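Local coordinates for protein glutaredoxin (Methanosarcina acetivorans, PDB 5CAX) that reduces protein disulfides in a coenzyme M-dependent manner, as a glutaredoxin-like enzyme also called methanoredoxin, at residues G20-Y25 and P77-N82. Residues are numbered along the deposited sequence; the frame is centred on the assembly and turned at random.
With ACY (acetic acid), chain H.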
ATOM      1  N   GLY A  20     -12.913   1.893  -3.488  1.00 51.64           N
ATOM      2  CA  GLY A  20     -12.648   0.510  -3.158  1.00 51.47           C
ATOM      3  C   GLY A  20     -11.678   0.348  -2.018  1.00 50.96           C
ATOM      4  O   GLY A  20     -11.408   1.275  -1.271  1.00 53.07           O
ATOM      5  N   LYS A  21     -11.124  -0.846  -1.909  1.00 49.66           N
ATOM      6  CA  LYS A  21     -10.178  -1.169  -0.851  1.00 49.37           C
ATOM      7  C   LYS A  21      -8.732  -0.983  -1.343  1.00 48.01           C
ATOM      8  O   LYS A  21      -8.265  -1.648  -2.280  1.00 47.74           O
ATOM      9  CB  LYS A  21     -10.424  -2.601  -0.355  1.00 49.71           C
ATOM     10  CG  LYS A  21      -9.748  -2.961   0.942  1.00 49.55           C
ATOM     11  CD  LYS A  21     -10.269  -4.293   1.420  1.00 50.35           C
ATOM     12  CE  LYS A  21      -9.544  -4.763   2.638  1.00 50.42           C
ATOM     13  NZ  LYS A  21     -10.044  -6.064   3.056  1.00 51.55           N
ATOM     14  N   ILE A  22      -8.055  -0.015  -0.750  1.00 51.79           N
ATOM     15  CA  ILE A  22      -6.718   0.329  -1.176  1.00 52.03           C
ATOM     16  C   ILE A  22      -5.826   0.226   0.048  1.00 53.85           C
ATOM     17  O   ILE A  22      -6.021   0.958   1.018  1.00 55.67           O
ATOM     18  CB  ILE A  22      -6.618   1.740  -1.761  1.00 50.92           C
ATOM     19  CG1 ILE A  22      -7.822   2.055  -2.650  1.00 51.22           C
ATOM     20  CG2 ILE A  22      -5.277   1.907  -2.455  1.00 50.47           C
ATOM     21  CD1 ILE A  22      -7.900   3.482  -3.113  1.00 51.62           C
ATOM     22  N   VAL A  23      -4.860  -0.690   0.003  1.00 55.08           N
ATOM     23  CA  VAL A  23      -3.923  -0.867   1.097  1.00 55.95           C
ATOM     24  C   VAL A  23      -2.488  -0.849   0.580  1.00 56.17           C
ATOM     25  O   VAL A  23      -2.107  -1.682  -0.240  1.00 57.54           O
ATOM     26  CB  VAL A  23      -4.210  -2.190   1.868  1.00 53.36           C
ATOM     27  CG1 VAL A  23      -3.320  -2.292   3.084  1.00 53.83           C
ATOM     28  CG2 VAL A  23      -5.682  -2.273   2.242  1.00 53.96           C
ATOM     29  N   MET A  24      -1.688   0.102   1.050  1.00 58.28           N
ATOM     30  CA  MET A  24      -0.289   0.152   0.641  1.00 54.17           C
ATOM     31  C   MET A  24       0.671  -0.359   1.707  1.00 57.61           C
ATOM     32  O   MET A  24       0.644   0.094   2.854  1.00 55.56           O
ATOM     33  CB  MET A  24       0.105   1.574   0.253  1.00 56.69           C
ATOM     34  CG  MET A  24       1.487   1.687  -0.412  1.00 56.45           C
ATOM     35  SD  MET A  24       2.252   3.289  -0.079  1.00 59.77           S
ATOM     36  CE  MET A  24       2.814   3.082   1.622  1.00 56.90           C
ATOM     37  N   TYR A  25       1.523  -1.304   1.318  1.00 56.47           N
ATOM     38  CA  TYR A  25       2.574  -1.776   2.195  1.00 57.31           C
ATOM     39  C   TYR A  25       3.868  -1.120   1.795  1.00 59.41           C
ATOM     40  O   TYR A  25       4.255  -1.161   0.626  1.00 60.18           O
ATOM     41  CB  TYR A  25       2.683  -3.300   2.147  1.00 58.13           C
ATOM     42  CG  TYR A  25       1.439  -4.009   2.656  1.00 59.87           C
ATOM     43  CD1 TYR A  25       1.404  -4.566   3.932  1.00 61.27           C
ATOM     44  CD2 TYR A  25       0.300  -4.118   1.864  1.00 61.00           C
ATOM     45  CE1 TYR A  25       0.266  -5.218   4.407  1.00 62.34           C
ATOM     46  CE2 TYR A  25      -0.850  -4.767   2.327  1.00 61.38           C
ATOM     47  CZ  TYR A  25      -0.860  -5.311   3.596  1.00 62.66           C
ATOM     48  OH  TYR A  25      -1.999  -5.947   4.054  1.00 63.82           O
ATOM     49  N   PRO A  77       7.295  -0.424  -2.764  1.00 50.86           N
ATOM     50  CA  PRO A  77       5.892  -0.612  -2.345  1.00 50.26           C
ATOM     51  C   PRO A  77       5.045  -1.674  -3.085  1.00 51.05           C
ATOM     52  O   PRO A  77       5.150  -1.926  -4.293  1.00 52.00           O
ATOM     53  CB  PRO A  77       5.293   0.776  -2.577  1.00 48.88           C
ATOM     54  CG  PRO A  77       6.093   1.331  -3.757  1.00 47.70           C
ATOM     55  CD  PRO A  77       7.474   0.788  -3.592  1.00 48.97           C
ATOM     56  N   THR A  78       4.163  -2.289  -2.316  1.00 57.17           N
ATOM     57  CA  THR A  78       3.134  -3.139  -2.888  1.00 59.41           C
ATOM     58  C   THR A  78       1.754  -2.612  -2.471  1.00 56.23           C
ATOM     59  O   THR A  78       1.417  -2.612  -1.290  1.00 53.48           O
ATOM     60  CB  THR A  78       3.353  -4.618  -2.476  1.00 62.47           C
ATOM     61  OG1 THR A  78       4.670  -5.022  -2.894  1.00 62.84           O
ATOM     62  CG2 THR A  78       2.320  -5.540  -3.132  1.00 63.85           C
ATOM     63  N   THR A  79       1.005  -2.078  -3.439  1.00 48.49           N
ATOM     64  CA  THR A  79      -0.377  -1.657  -3.207  1.00 47.63           C
ATOM     65  C   THR A  79      -1.426  -2.695  -3.641  1.00 50.38           C
ATOM     66  O   THR A  79      -1.507  -3.069  -4.809  1.00 54.03           O
ATOM     67  CB  THR A  79      -0.698  -0.365  -3.906  1.00 48.34           C
ATOM     68  OG1 THR A  79       0.299   0.608  -3.567  1.00 46.95           O
ATOM     69  CG2 THR A  79      -2.101   0.107  -3.457  1.00 45.11           C
ATOM     70  N   ILE A  80      -2.258  -3.115  -2.701  1.00 51.75           N
ATOM     71  CA  ILE A  80      -3.242  -4.158  -2.940  1.00 51.33           C
ATOM     72  C   ILE A  80      -4.660  -3.602  -3.141  1.00 52.98           C
ATOM     73  O   ILE A  80      -5.149  -2.828  -2.323  1.00 54.22           O
ATOM     74  CB  ILE A  80      -3.170  -5.168  -1.769  1.00 48.85           C
ATOM     75  CG1 ILE A  80      -1.773  -5.801  -1.811  1.00 51.03           C
ATOM     76  CG2 ILE A  80      -4.282  -6.225  -1.852  1.00 49.56           C
ATOM     77  CD1 ILE A  80      -1.409  -6.697  -0.675  1.00 51.07           C
ATOM     78  N   LEU A  81      -5.300  -3.953  -4.258  1.00 48.71           N
ATOM     79  CA  LEU A  81      -6.628  -3.421  -4.550  1.00 51.34           C
ATOM     80  C   LEU A  81      -7.717  -4.495  -4.472  1.00 54.62           C
ATOM     81  O   LEU A  81      -7.659  -5.515  -5.158  1.00 50.58           O
ATOM     82  CB  LEU A  81      -6.655  -2.729  -5.921  1.00 52.98           C
ATOM     83  CG  LEU A  81      -5.542  -1.683  -6.110  1.00 50.78           C
ATOM     84  CD1 LEU A  81      -5.683  -0.968  -7.428  1.00 53.92           C
ATOM     85  CD2 LEU A  81      -5.536  -0.691  -4.981  1.00 48.05           C
ATOM     86  N   ASN A  82      -8.702  -4.228  -3.605  1.00 60.10           N
ATOM     87  CA  ASN A  82      -9.880  -5.082  -3.394  1.00 60.22           C
ATOM     88  C   ASN A  82      -9.514  -6.479  -2.965  1.00 57.94           C
ATOM     89  O   ASN A  82     -10.274  -7.408  -3.190  1.00 57.29           O
ATOM     90  CB  ASN A  82     -10.734  -5.141  -4.658  1.00 63.12           C
ATOM     91  CG  ASN A  82     -11.162  -3.771  -5.112  1.00 62.72           C
ATOM     92  OD1 ASN A  82     -11.139  -2.829  -4.331  1.00 60.30           O
ATOM     93  ND2 ASN A  82     -11.554  -3.651  -6.374  1.00 65.92           N
TER
HETATM   94  C   ACY H 204     -13.269  -5.739  -9.827  1.00 71.32           C
HETATM   95  O   ACY H 204     -13.839  -6.676  -9.223  1.00 70.39           O
HETATM   96  OXT ACY H 204     -12.596  -4.846  -9.262  1.00 68.70           O
HETATM   97  CH3 ACY H 204     -13.403  -5.680 -11.323  1.00 73.93           C
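The CG2 methyl of Ile-22 sits in the notch between Leu-81 and Thr-79, 3.6 Å from Leu-81 CD2 and 3.8 Å from Thr-79 CG2, the three side chains pointing the same way. Thr-79 sets OG1 beside its own backbone N (chi1 -51°), which leaves CG2 anti to that N, toward Ile-22, and OG1 against Met-24 CG at 3.5 Å. Met-24 then bends away at chi3, and helix 31-43 receives it at Thr-36 and Lys-37; helix 92-99 closes over Ile-22 and Leu-81. These two strands, 22-25 and 78-81, are the antiparallel central pair of the thioredoxin-fold sheet, with strands 48-51 and 85-88 outside them and helices on both faces. On the face of Tyr-25 and Ile-80, the CD1 tip of Ile-80 meets the ring obliquely, 3.6 Å from Tyr-25 CE2, while Thr-78 O lies in plane at the ring edge; Val-67 and Phe-70 of helix 57-70 cover this side. Paired backbone bonds join Val-23 with Ile-80 and Tyr-25 with Thr-78. Beyond them Asn-82 N binds Lys-21 O, and Asn-82 OD1 takes Lys-21 N at 3.1 Å, almost end-on (C=O...N 169°); ND2 bonds weakly to acetic acid, probably from the crystallisation liquor. An alanine in place of Asn-82 would probably leave Lys-21 N without this acceptor. Pro-77, the cis-proline that is a thioredoxin-fold hallmark beside the CxxC cysteines, ends the pair near a cadmium ion bound at Cys-30, Cys-33 and Phe-76, its side chain resting on Cys-33 and Thr-36.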